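Local coordinates for protein metazoan TIR-STING fusion (Crassostrea gigas, PDB 6WT6) that is a fusion of a TIR domain with a STING ligand-binding domain and forms a two-chain assembly, at residues Met107-Asp110 with Arg115-Val118; Val172-His177 with Ser306-Leu311; Phe287-Glu290 with Thr294-Leu297; Arg65-Gly70 with Ser74-Asp79; Gly182-Tyr187 with Lys314-Thr319. All coordinates share one frame; numbering follows the deposited sequence.

Interactions 1 and 4 lie in the TIR domain, interactions 2, 3 and 5 in the STING domain. In the TIR domain, Met107 CE of interaction 1 packs on Ser74 CB of interaction 4 at 3.8 Å. Interactions 2 and 5 join the same two helices, 176-204 and 299-319, with centres about 13 Å apart. Interaction 3 lies beside interaction 2, where Val172 CG2 meets Met289 CE at 3.6 Å. Between the domains, interactions 1 and 2 come within about 6 Å at their nearest atoms. All five contacts border the second subunit, and TIR residues of one chain meet STING residues of the other.

Interaction 1: residues Met107-Asp110 with Arg115-Val118; sequences MAVD and RNNV
The side-chain amide of Asn116 lies against the backbone of Asp110 and grips it twice. Asp110 N donates to Asn116 OD1 at 2.8 Å. Asn116 ND2 donates back to Asp110 O at 2.7 Å, with an N-H...O angle of 153°. The ND2 bond is not flat: Asp110 O sits 16° out of the Asn116 amide plane. Asp110 N is also tilted from the Asn116 carbonyl plane. Both ends of the amide are used, so its rotation is fixed. CG of Asn116 is anti to its carbonyl carbon (chi1 -62°), which carries the amide from helix 113-119 across to the other segment. Val109 crosses this amide at about a right angle, with CG1 3.9 Å from Asn116 ND2.

The Asp110 carboxylate meets the aliphatic base of Arg115, not its guanidinium. Asp110 OD2 lies 3.5 Å from Arg115 CB. The same OD2 accepts from Ser112 N, and Ser112 OG accepts from Arg115 N. Asp110 OD1 makes a weak hydrogen bond to His177 of the second subunit.

The contact closes the short link between helices 104-108 and 113-119 of the TIR domain. Val109 packs on Leu120 of the parallel strand 120-124.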
# COMPACT_ATOMS: atom_id res chain seq x y z
N MET A 107 1.63 9.01 13.12
CA MET A 107 1.57 9.73 11.86
C MET A 107 2.96 10.12 11.37
O MET A 107 3.19 10.20 10.16
CB MET A 107 0.70 10.98 12.01
CG MET A 107 -0.75 10.70 12.29
SD MET A 107 -1.75 12.19 12.44
CE MET A 107 -3.31 11.47 12.93
N ALA A 108 3.89 10.36 12.29
CA ALA A 108 5.26 10.69 11.91
C ALA A 108 6.06 9.46 11.50
O ALA A 108 7.08 9.59 10.82
CB ALA A 108 5.98 11.40 13.06
N VAL A 109 5.62 8.27 11.90
CA VAL A 109 6.35 7.04 11.60
C VAL A 109 5.98 6.58 10.19
O VAL A 109 4.80 6.55 9.82
CB VAL A 109 6.06 5.96 12.65
CG1 VAL A 109 6.79 4.67 12.32
CG2 VAL A 109 6.47 6.46 14.03
N ASP A 110 6.99 6.22 9.41
CA ASP A 110 6.82 5.86 8.01
C ASP A 110 7.05 4.36 7.81
O ASP A 110 7.71 3.70 8.62
CB ASP A 110 7.77 6.66 7.12
CG ASP A 110 7.46 6.51 5.64
OD1 ASP A 110 6.40 7.01 5.20
OD2 ASP A 110 8.27 5.90 4.91
N ARG A 115 13.52 5.74 5.76
CA ARG A 115 12.96 7.06 6.03
C ARG A 115 12.97 7.38 7.52
O ARG A 115 13.31 8.50 7.91
CB ARG A 115 11.53 7.14 5.48
CG ARG A 115 10.98 8.55 5.41
CD ARG A 115 11.18 9.15 4.03
NE ARG A 115 11.09 10.61 4.04
CZ ARG A 115 11.00 11.36 2.95
NH1 ARG A 115 10.98 10.79 1.75
NH2 ARG A 115 10.92 12.68 3.06
N ASN A 116 12.61 6.40 8.36
CA ASN A 116 12.55 6.65 9.80
C ASN A 116 13.94 6.88 10.40
O ASN A 116 14.07 7.65 11.36
CB ASN A 116 11.86 5.49 10.50
CG ASN A 116 10.43 5.30 10.03
OD1 ASN A 116 9.79 6.26 9.59
ND2 ASN A 116 9.92 4.08 10.13
N ASN A 117 14.97 6.24 9.85
CA ASN A 117 16.31 6.45 10.37
C ASN A 117 16.82 7.85 10.05
O ASN A 117 17.64 8.39 10.80
CB ASN A 117 17.26 5.39 9.81
CG ASN A 117 18.61 5.39 10.50
OD1 ASN A 117 18.78 6.00 11.55
ND2 ASN A 117 19.58 4.69 9.91
N VAL A 118 16.35 8.44 8.95
CA VAL A 118 16.83 9.76 8.56
C VAL A 118 16.03 10.86 9.25
O VAL A 118 16.59 11.79 9.82
CB VAL A 118 16.79 9.91 7.02
CG1 VAL A 118 17.13 11.33 6.61
CG2 VAL A 118 17.74 8.92 6.36

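Interaction 2: residues Val172-His177 with Ser306-Leu311; sequences VGNLAH and SMRFYL
This contact belongs to the start of the long helix 176-204 of the STING domain, where it meets helix 299-319. Asn174 precedes the turn into the first of these helices. Its OD1 accepts a weak, nearly straight capping bond from Ala176 N at 3.4 Å.

Ala176 packs closely against the partner helix. Its CB presses on the backbone there, 3.5 Å from both Arg308 C and Phe309 N. It also lies 3.7 Å from Arg308 CB. A single methyl group lets the two backbones come close, and the CA atoms of Ala176 and Phe309 are 3.9 Å apart.

Arg308 runs out from this point past Asn174. CG lies anti to the carbonyl carbon and the chain runs on extended, so that CD passes 3.5 Å from Asn174 OD1. The amide and guanidinium planes are turned 68° apart, and no hydrogen bond joins them. The Arg308 NE group instead donates to Leu106 O of the second subunit. Phe309, the next residue, has CG anti to the backbone N (chi1 162°), and its ring meets Ala176 O at its edge, with CD1 4.0 Å from that oxygen.

Gln305 ties the incoming chain to helix 299-319 through Gly173 O and Leu175 N. Leu175 packs on Met286 and Met289 of helix 284-291. The Phe309 side chain touches Ile280, Val282 and Ile283, in the connection between strand 272-279 and helix 284-291.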
# COMPACT_ATOMS: atom_id res chain seq x y z
N VAL A 172 10.74 3.67 -0.86
CA VAL A 172 9.47 2.99 -1.07
C VAL A 172 9.24 2.00 0.06
O VAL A 172 10.09 1.14 0.33
CB VAL A 172 9.44 2.28 -2.43
CG1 VAL A 172 8.09 1.60 -2.65
CG2 VAL A 172 9.73 3.27 -3.54
N GLY A 173 8.09 2.11 0.72
CA GLY A 173 7.65 1.12 1.68
C GLY A 173 6.93 -0.03 0.99
O GLY A 173 6.92 -0.15 -0.23
N ASN A 174 6.33 -0.89 1.81
CA ASN A 174 5.61 -2.03 1.25
C ASN A 174 4.35 -1.55 0.53
O ASN A 174 3.56 -0.77 1.06
CB ASN A 174 5.24 -3.03 2.35
CG ASN A 174 4.80 -4.38 1.79
OD1 ASN A 174 5.04 -4.69 0.62
ND2 ASN A 174 4.16 -5.19 2.62
N LEU A 175 4.18 -2.01 -0.71
CA LEU A 175 3.05 -1.65 -1.56
C LEU A 175 1.92 -2.66 -1.52
O LEU A 175 0.81 -2.35 -1.98
CB LEU A 175 3.52 -1.49 -3.02
CG LEU A 175 4.61 -0.46 -3.32
CD1 LEU A 175 5.22 -0.68 -4.70
CD2 LEU A 175 4.04 0.95 -3.20
N ALA A 176 2.16 -3.85 -0.95
CA ALA A 176 1.22 -4.96 -1.07
C ALA A 176 -0.18 -4.59 -0.58
O ALA A 176 -1.17 -4.76 -1.31
CB ALA A 176 1.74 -6.18 -0.31
N HIS A 177 -0.28 -4.07 0.64
CA HIS A 177 -1.59 -3.92 1.26
C HIS A 177 -2.40 -2.82 0.60
O HIS A 177 -3.61 -2.97 0.39
CB HIS A 177 -1.43 -3.67 2.76
CG HIS A 177 -1.04 -4.89 3.53
ND1 HIS A 177 -1.93 -5.62 4.27
CD2 HIS A 177 0.16 -5.52 3.64
CE1 HIS A 177 -1.31 -6.65 4.82
NE2 HIS A 177 -0.04 -6.61 4.45
N SER A 306 5.92 -7.42 -5.77
CA SER A 306 4.83 -8.00 -6.54
C SER A 306 4.41 -9.37 -6.01
O SER A 306 3.26 -9.77 -6.20
CB SER A 306 5.22 -8.09 -8.02
OG SER A 306 6.38 -8.87 -8.20
N MET A 307 5.32 -10.11 -5.36
CA MET A 307 4.93 -11.37 -4.74
C MET A 307 4.23 -11.15 -3.40
O MET A 307 3.36 -11.94 -3.02
CB MET A 307 6.14 -12.29 -4.54
CG MET A 307 6.76 -12.79 -5.84
SD MET A 307 5.52 -13.17 -7.10
CE MET A 307 4.85 -14.69 -6.48
N ARG A 308 4.61 -10.10 -2.66
CA ARG A 308 3.85 -9.71 -1.48
C ARG A 308 2.44 -9.28 -1.87
O ARG A 308 1.46 -9.67 -1.22
CB ARG A 308 4.57 -8.59 -0.73
CG ARG A 308 5.78 -9.05 0.06
CD ARG A 308 6.57 -7.85 0.52
NE ARG A 308 7.65 -8.22 1.43
CZ ARG A 308 8.57 -7.38 1.87
NH1 ARG A 308 8.56 -6.11 1.48
NH2 ARG A 308 9.52 -7.81 2.70
N PHE A 309 2.32 -8.46 -2.92
CA PHE A 309 1.01 -8.09 -3.43
C PHE A 309 0.22 -9.33 -3.83
O PHE A 309 -0.95 -9.48 -3.48
CB PHE A 309 1.16 -7.14 -4.63
CG PHE A 309 -0.09 -7.05 -5.48
CD1 PHE A 309 -1.22 -6.38 -5.02
CD2 PHE A 309 -0.13 -7.62 -6.74
CE1 PHE A 309 -2.36 -6.29 -5.80
CE2 PHE A 309 -1.27 -7.54 -7.52
CZ PHE A 309 -2.39 -6.87 -7.05
N TYR A 310 0.87 -10.23 -4.58
CA TYR A 310 0.22 -11.46 -5.02
C TYR A 310 -0.28 -12.28 -3.84
O TYR A 310 -1.41 -12.79 -3.85
CB TYR A 310 1.22 -12.26 -5.87
CG TYR A 310 0.74 -13.59 -6.40
CD1 TYR A 310 -0.33 -13.67 -7.28
CD2 TYR A 310 1.38 -14.76 -6.04
CE1 TYR A 310 -0.76 -14.89 -7.76
CE2 TYR A 310 0.96 -15.98 -6.53
CZ TYR A 310 -0.11 -16.04 -7.39
OH TYR A 310 -0.53 -17.25 -7.87
N LEU A 311 0.54 -12.39 -2.80
CA LEU A 311 0.15 -13.15 -1.62
C LEU A 311 -0.97 -12.46 -0.84
O LEU A 311 -1.90 -13.12 -0.37
CB LEU A 311 1.38 -13.35 -0.73
CG LEU A 311 1.22 -14.02 0.63
CD1 LEU A 311 0.52 -15.36 0.49
CD2 LEU A 311 2.59 -14.18 1.28

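Interaction 3: residues Phe287-Glu290 with Thr294-Leu297; sequences FEME and TTGL
Met289 packs against both Thr295 and Leu297, which the loop turns toward the helix. Thr295 CG2 touches Met289 twice: it is 3.7 Å from CB and 3.7 Å from CE. The methionine reaches it with both ends because its chain is bent at chi3 (68°), which folds CE back over the threonine methyl. The two side chains cross at about a right angle. Leu297 adds CD2, 3.8 Å from Met289 CB.

The backbone joins in without a conventional hydrogen bond. Glu290 CA-H points almost straight at Leu297 O, with a CA to O distance of 3.3 Å and an angle of 175° at the hydrogen. Thr295 CB also lies 3.4 Å from Met289 O.

The next shell sets these groups in place. Gly296 is the centre of an inverse gamma turn, closed by a weak bond from Leu297 N to Thr295 O. The turn probably helps to direct the flanking side chains, Thr295 and Leu297, toward the helix. Thr295 OG1 is hydrogen-bonded to Tyr185 OH of the second subunit. The Glu290 carboxylate is held by a salt bridge to Lys302 and a hydrogen bond from Thr299 OG1.

In the STING domain the contact folds the loop after helix 284-291 back against that helix. Thr299 and Lys302 belong to helix 299-319, which follows. Val172, shortly before helix 176-204, packs on Met289 and Thr295.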
# COMPACT_ATOMS: atom_id res chain seq x y z
N PHE A 287 6.15 -1.51 -12.51
CA PHE A 287 6.99 -1.34 -13.69
C PHE A 287 7.37 0.12 -13.89
O PHE A 287 8.52 0.44 -14.18
CB PHE A 287 6.29 -1.88 -14.93
CG PHE A 287 6.94 -1.46 -16.22
CD1 PHE A 287 8.17 -1.99 -16.59
CD2 PHE A 287 6.34 -0.54 -17.06
CE1 PHE A 287 8.78 -1.61 -17.76
CE2 PHE A 287 6.94 -0.15 -18.24
CZ PHE A 287 8.16 -0.69 -18.60
N GLU A 288 6.40 1.03 -13.73
CA GLU A 288 6.70 2.44 -13.89
C GLU A 288 7.67 2.93 -12.82
O GLU A 288 8.57 3.72 -13.11
CB GLU A 288 5.40 3.26 -13.88
CG GLU A 288 4.77 3.37 -15.26
CD GLU A 288 3.29 3.72 -15.22
OE1 GLU A 288 2.65 3.52 -14.17
OE2 GLU A 288 2.78 4.20 -16.26
N MET A 289 7.51 2.45 -11.58
CA MET A 289 8.41 2.86 -10.50
C MET A 289 9.83 2.37 -10.75
O MET A 289 10.79 3.11 -10.50
CB MET A 289 7.89 2.32 -9.16
CG MET A 289 6.57 2.95 -8.69
SD MET A 289 5.91 2.18 -7.19
CE MET A 289 7.12 2.67 -5.98
N GLU A 290 9.98 1.14 -11.24
CA GLU A 290 11.31 0.62 -11.57
C GLU A 290 11.96 1.45 -12.67
O GLU A 290 13.13 1.83 -12.57
CB GLU A 290 11.21 -0.84 -11.99
CG GLU A 290 12.51 -1.44 -12.52
CD GLU A 290 12.30 -2.71 -13.33
OE1 GLU A 290 11.36 -2.75 -14.15
OE2 GLU A 290 13.07 -3.68 -13.13
N THR A 294 14.07 8.50 -10.48
CA THR A 294 13.82 9.18 -9.21
C THR A 294 13.27 8.23 -8.15
O THR A 294 13.54 8.39 -6.96
CB THR A 294 12.85 10.35 -9.41
OG1 THR A 294 13.31 11.17 -10.49
CG2 THR A 294 12.74 11.19 -8.15
N THR A 295 12.50 7.23 -8.57
CA THR A 295 11.82 6.34 -7.64
C THR A 295 12.77 5.27 -7.12
O THR A 295 13.52 4.66 -7.89
CB THR A 295 10.62 5.68 -8.32
OG1 THR A 295 9.80 6.69 -8.92
CG2 THR A 295 9.80 4.91 -7.31
N GLY A 296 12.73 5.04 -5.81
CA GLY A 296 13.61 4.07 -5.19
C GLY A 296 13.08 2.65 -5.25
O GLY A 296 12.80 2.04 -4.22
N LEU A 297 12.95 2.11 -6.46
CA LEU A 297 12.55 0.72 -6.67
C LEU A 297 13.34 0.16 -7.83
O LEU A 297 13.34 0.72 -8.93
CB LEU A 297 11.05 0.59 -6.96
CG LEU A 297 10.51 -0.84 -7.04
CD1 LEU A 297 10.05 -1.33 -5.68
CD2 LEU A 297 9.38 -0.95 -8.06

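Interaction 4: residues Arg65-Gly70 with Ser74-Asp79; sequences RDFLPG and SDVVVD
Phe67 and Val76 meet through a CH-pi contact. Val76 CG1 sits over one face of the Phe67 ring, 4.0 Å from the centroid and 20° off the ring normal. It is displaced toward the rim, nearest to Phe67 CE1 at 3.8 Å. Val77 comes in on another line. Its side chain crosses the phenylalanine at about a right angle, with CG2 3.8 Å from Phe67 CE2.

The torsions explain which methyls are used. In Val76, CG1 is anti to the backbone N and is the branch that reaches the ring. Val77 has nearly the same rotamer, but it is one step further round the helix and offers CG2 instead. Phe67 has its CB pointing toward helix 74-82. Its CG is anti to the carbonyl carbon (chi1 -68°), and chi2 of -11° sets the turn of the ring that Val76 CG1 covers. The backbones stay well separated, with 8.0 Å between the CA atoms of Phe67 and Val76.

Phe67 is the first residue to leave helical geometry after helix 63-66. The contact thus joins that helix end to helix 74-82 of the TIR domain. Phe67 also packs on Cys61 of strand 60-62, an outermost strand of the parallel sheet, and Val77 touches Glu104 of helix 104-108.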
# COMPACT_ATOMS: atom_id res chain seq x y z
N ARG A 65 2.88 27.25 20.16
CA ARG A 65 3.22 28.57 19.66
C ARG A 65 2.69 28.80 18.25
O ARG A 65 2.12 29.86 17.96
CB ARG A 65 4.74 28.76 19.68
CG ARG A 65 5.24 29.88 18.78
CD ARG A 65 6.75 29.89 18.72
NE ARG A 65 7.26 28.76 17.94
CZ ARG A 65 8.54 28.42 17.89
NH1 ARG A 65 9.45 29.11 18.57
NH2 ARG A 65 8.92 27.38 17.16
N ASP A 66 2.85 27.82 17.37
CA ASP A 66 2.62 27.98 15.94
C ASP A 66 1.22 27.59 15.49
O ASP A 66 0.72 28.14 14.50
CB ASP A 66 3.66 27.17 15.15
CG ASP A 66 5.10 27.58 15.47
OD1 ASP A 66 5.41 28.79 15.45
OD2 ASP A 66 5.92 26.68 15.76
N PHE A 67 0.55 26.65 16.17
CA PHE A 67 -0.79 26.23 15.78
C PHE A 67 -1.82 27.15 16.43
O PHE A 67 -1.87 27.27 17.66
CB PHE A 67 -1.06 24.78 16.15
CG PHE A 67 -0.24 23.78 15.37
CD1 PHE A 67 0.49 24.19 14.27
CD2 PHE A 67 -0.20 22.45 15.75
CE1 PHE A 67 1.25 23.28 13.55
CE2 PHE A 67 0.56 21.54 15.03
CZ PHE A 67 1.28 21.96 13.93
N LEU A 68 -2.64 27.81 15.59
CA LEU A 68 -3.68 28.68 16.09
C LEU A 68 -4.67 27.88 16.94
O LEU A 68 -4.79 26.67 16.78
CB LEU A 68 -4.40 29.36 14.92
CG LEU A 68 -3.50 30.15 13.95
CD1 LEU A 68 -3.14 29.30 12.73
CD2 LEU A 68 -4.13 31.47 13.54
N PRO A 69 -5.38 28.55 17.86
CA PRO A 69 -6.20 27.79 18.83
C PRO A 69 -7.23 26.86 18.19
O PRO A 69 -7.48 25.77 18.73
CB PRO A 69 -6.88 28.90 19.66
CG PRO A 69 -6.71 30.16 18.86
CD PRO A 69 -5.42 30.00 18.12
N GLY A 70 -7.81 27.24 17.06
CA GLY A 70 -8.84 26.43 16.43
C GLY A 70 -8.39 25.54 15.29
O GLY A 70 -9.25 24.94 14.63
N SER A 74 -5.40 17.13 12.69
CA SER A 74 -4.37 16.18 12.26
C SER A 74 -3.74 16.59 10.94
O SER A 74 -2.56 16.30 10.71
CB SER A 74 -4.97 14.78 12.13
OG SER A 74 -5.98 14.75 11.13
N ASP A 75 -4.49 17.27 10.07
CA ASP A 75 -3.95 17.66 8.76
C ASP A 75 -2.99 18.83 8.87
O ASP A 75 -2.02 18.91 8.11
CB ASP A 75 -5.10 18.01 7.82
CG ASP A 75 -5.97 19.13 8.35
OD1 ASP A 75 -6.39 19.02 9.51
OD2 ASP A 75 -6.24 20.10 7.60
N VAL A 76 -3.27 19.77 9.77
CA VAL A 76 -2.30 20.83 10.05
C VAL A 76 -1.03 20.24 10.63
O VAL A 76 0.09 20.70 10.33
CB VAL A 76 -2.93 21.89 10.99
CG1 VAL A 76 -1.89 22.91 11.43
CG2 VAL A 76 -4.10 22.58 10.30
N VAL A 77 -1.16 19.20 11.45
CA VAL A 77 0.01 18.51 11.98
C VAL A 77 0.81 17.89 10.84
O VAL A 77 2.03 18.07 10.74
CB VAL A 77 -0.41 17.45 13.02
CG1 VAL A 77 0.75 16.54 13.37
CG2 VAL A 77 -0.95 18.13 14.27
N VAL A 78 0.13 17.16 9.95
CA VAL A 78 0.83 16.50 8.85
C VAL A 78 1.39 17.54 7.88
O VAL A 78 2.47 17.34 7.31
CB VAL A 78 -0.11 15.49 8.17
CG1 VAL A 78 0.49 14.98 6.87
CG2 VAL A 78 -0.38 14.34 9.11
N ASP A 79 0.69 18.66 7.69
CA ASP A 79 1.27 19.76 6.93
C ASP A 79 2.57 20.24 7.57
O ASP A 79 3.53 20.60 6.87
CB ASP A 79 0.27 20.92 6.81
CG ASP A 79 -0.81 20.66 5.78
OD1 ASP A 79 -0.73 19.64 5.07
OD2 ASP A 79 -1.76 21.48 5.68

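Interaction 5: residues Gly182-Tyr187 with Lys314-Thr319; sequences GYYYGY and KRILDT
Helices 176-204 and 299-319 come together here with the CA atoms of Tyr184 and Ile316 7.8 Å apart, and the first helix has a wider pi-type turn at 184-187. The Tyr184 ring bridges the two helices. CG anti to the backbone N (chi1 179°) lays the ring against Ile316. Ile316 CG2 sits over the centre of one ring face, 3.5 Å from the centroid and only 8° off the normal. This is a CH-pi contact, and the methyl is nearly equidistant from the ring carbons. It reaches the face because CG2 is the branch anti to the backbone N of Ile316. Leu317 takes a different position. Its CD2 lies at the ring edge, near the plane, 4.1 Å from Tyr184 CD1.

The two helices are part of the STING ligand-binding domain, and this contact lies further along the pair than the one at Ala176. The Tyr184 hydroxyl is hydrogen-bonded to Asp320, just past the end of helix 299-319. Tyr185 packs beside it: Tyr184 CD2 lies over one face of the Tyr185 ring, toward the rim. Asp318 is hydrogen-bonded to His82 of the second subunit.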
# COMPACT_ATOMS: atom_id res chain seq x y z
N GLY A 182 -6.98 -1.91 -2.20
CA GLY A 182 -7.56 -1.00 -3.17
C GLY A 182 -8.10 -1.71 -4.40
O GLY A 182 -9.13 -1.31 -4.96
N TYR A 183 -7.42 -2.77 -4.84
CA TYR A 183 -7.90 -3.54 -5.98
C TYR A 183 -9.11 -4.38 -5.60
O TYR A 183 -10.04 -4.55 -6.40
CB TYR A 183 -6.76 -4.42 -6.52
CG TYR A 183 -7.04 -5.20 -7.79
CD1 TYR A 183 -7.60 -4.59 -8.90
CD2 TYR A 183 -6.67 -6.54 -7.88
CE1 TYR A 183 -7.82 -5.31 -10.07
CE2 TYR A 183 -6.89 -7.26 -9.04
CZ TYR A 183 -7.46 -6.65 -10.13
OH TYR A 183 -7.67 -7.39 -11.27
N TYR A 184 -9.13 -4.89 -4.37
CA TYR A 184 -10.27 -5.62 -3.83
C TYR A 184 -11.51 -4.74 -3.75
O TYR A 184 -12.45 -4.92 -4.54
CB TYR A 184 -9.92 -6.18 -2.45
CG TYR A 184 -11.02 -6.95 -1.76
CD1 TYR A 184 -11.46 -8.17 -2.25
CD2 TYR A 184 -11.60 -6.46 -0.60
CE1 TYR A 184 -12.46 -8.87 -1.61
CE2 TYR A 184 -12.61 -7.16 0.05
CZ TYR A 184 -13.03 -8.36 -0.46
OH TYR A 184 -14.03 -9.06 0.18
N TYR A 185 -11.54 -3.78 -2.82
CA TYR A 185 -12.75 -2.99 -2.60
C TYR A 185 -13.08 -2.07 -3.76
O TYR A 185 -14.25 -1.70 -3.91
CB TYR A 185 -12.64 -2.16 -1.31
CG TYR A 185 -13.00 -2.94 -0.06
CD1 TYR A 185 -14.30 -3.35 0.17
CD2 TYR A 185 -12.03 -3.26 0.87
CE1 TYR A 185 -14.64 -4.07 1.30
CE2 TYR A 185 -12.35 -3.97 2.01
CZ TYR A 185 -13.65 -4.37 2.21
OH TYR A 185 -13.96 -5.08 3.34
N GLY A 186 -12.10 -1.68 -4.56
CA GLY A 186 -12.39 -0.81 -5.68
C GLY A 186 -12.87 -1.51 -6.93
O GLY A 186 -13.34 -0.84 -7.85
N TYR A 187 -12.80 -2.84 -6.98
CA TYR A 187 -13.06 -3.55 -8.23
C TYR A 187 -13.48 -5.00 -8.01
O TYR A 187 -14.62 -5.37 -8.33
CB TYR A 187 -11.81 -3.49 -9.12
CG TYR A 187 -11.98 -4.15 -10.48
CD1 TYR A 187 -12.89 -3.65 -11.41
CD2 TYR A 187 -11.23 -5.26 -10.83
CE1 TYR A 187 -13.04 -4.25 -12.65
CE2 TYR A 187 -11.37 -5.86 -12.08
CZ TYR A 187 -12.28 -5.36 -12.98
OH TYR A 187 -12.44 -5.95 -14.21
N LYS A 314 -4.34 -12.81 -2.54
CA LYS A 314 -4.90 -14.15 -2.42
C LYS A 314 -5.42 -14.43 -1.02
O LYS A 314 -6.38 -15.20 -0.87
CB LYS A 314 -3.85 -15.19 -2.83
CG LYS A 314 -3.51 -15.13 -4.31
CD LYS A 314 -2.27 -15.94 -4.63
CE LYS A 314 -2.60 -17.40 -4.89
NZ LYS A 314 -2.33 -18.25 -3.71
N ARG A 315 -4.83 -13.83 0.01
CA ARG A 315 -5.36 -13.98 1.36
C ARG A 315 -6.74 -13.33 1.47
O ARG A 315 -7.65 -13.89 2.10
CB ARG A 315 -4.41 -13.38 2.39
CG ARG A 315 -3.01 -13.96 2.39
CD ARG A 315 -2.57 -14.29 3.80
NE ARG A 315 -1.13 -14.49 3.91
CZ ARG A 315 -0.29 -13.59 4.40
NH1 ARG A 315 -0.76 -12.43 4.84
NH2 ARG A 315 1.01 -13.85 4.47
N ILE A 316 -6.90 -12.15 0.87
CA ILE A 316 -8.17 -11.44 0.95
C ILE A 316 -9.25 -12.18 0.18
O ILE A 316 -10.37 -12.37 0.67
CB ILE A 316 -8.00 -10.00 0.45
CG1 ILE A 316 -6.98 -9.25 1.31
CG2 ILE A 316 -9.33 -9.27 0.43
CD1 ILE A 316 -6.56 -7.93 0.72
N LEU A 317 -8.93 -12.61 -1.05
CA LEU A 317 -9.93 -13.27 -1.88
C LEU A 317 -10.37 -14.59 -1.27
O LEU A 317 -11.57 -14.89 -1.24
CB LEU A 317 -9.37 -13.49 -3.30
CG LEU A 317 -9.12 -12.24 -4.15
CD1 LEU A 317 -8.40 -12.59 -5.44
CD2 LEU A 317 -10.41 -11.49 -4.44
N ASP A 318 -9.43 -15.40 -0.77
CA ASP A 318 -9.80 -16.68 -0.18
C ASP A 318 -10.48 -16.53 1.17
O ASP A 318 -11.16 -17.45 1.62
CB ASP A 318 -8.57 -17.58 -0.05
CG ASP A 318 -8.11 -18.13 -1.38
OD1 ASP A 318 -8.93 -18.13 -2.33
OD2 ASP A 318 -6.94 -18.54 -1.49
N THR A 319 -10.31 -15.38 1.83
CA THR A 319 -11.05 -15.10 3.05
C THR A 319 -12.52 -14.81 2.77
O THR A 319 -13.39 -15.15 3.58
CB THR A 319 -10.39 -13.93 3.79
OG1 THR A 319 -9.24 -14.40 4.51
CG2 THR A 319 -11.36 -13.25 4.76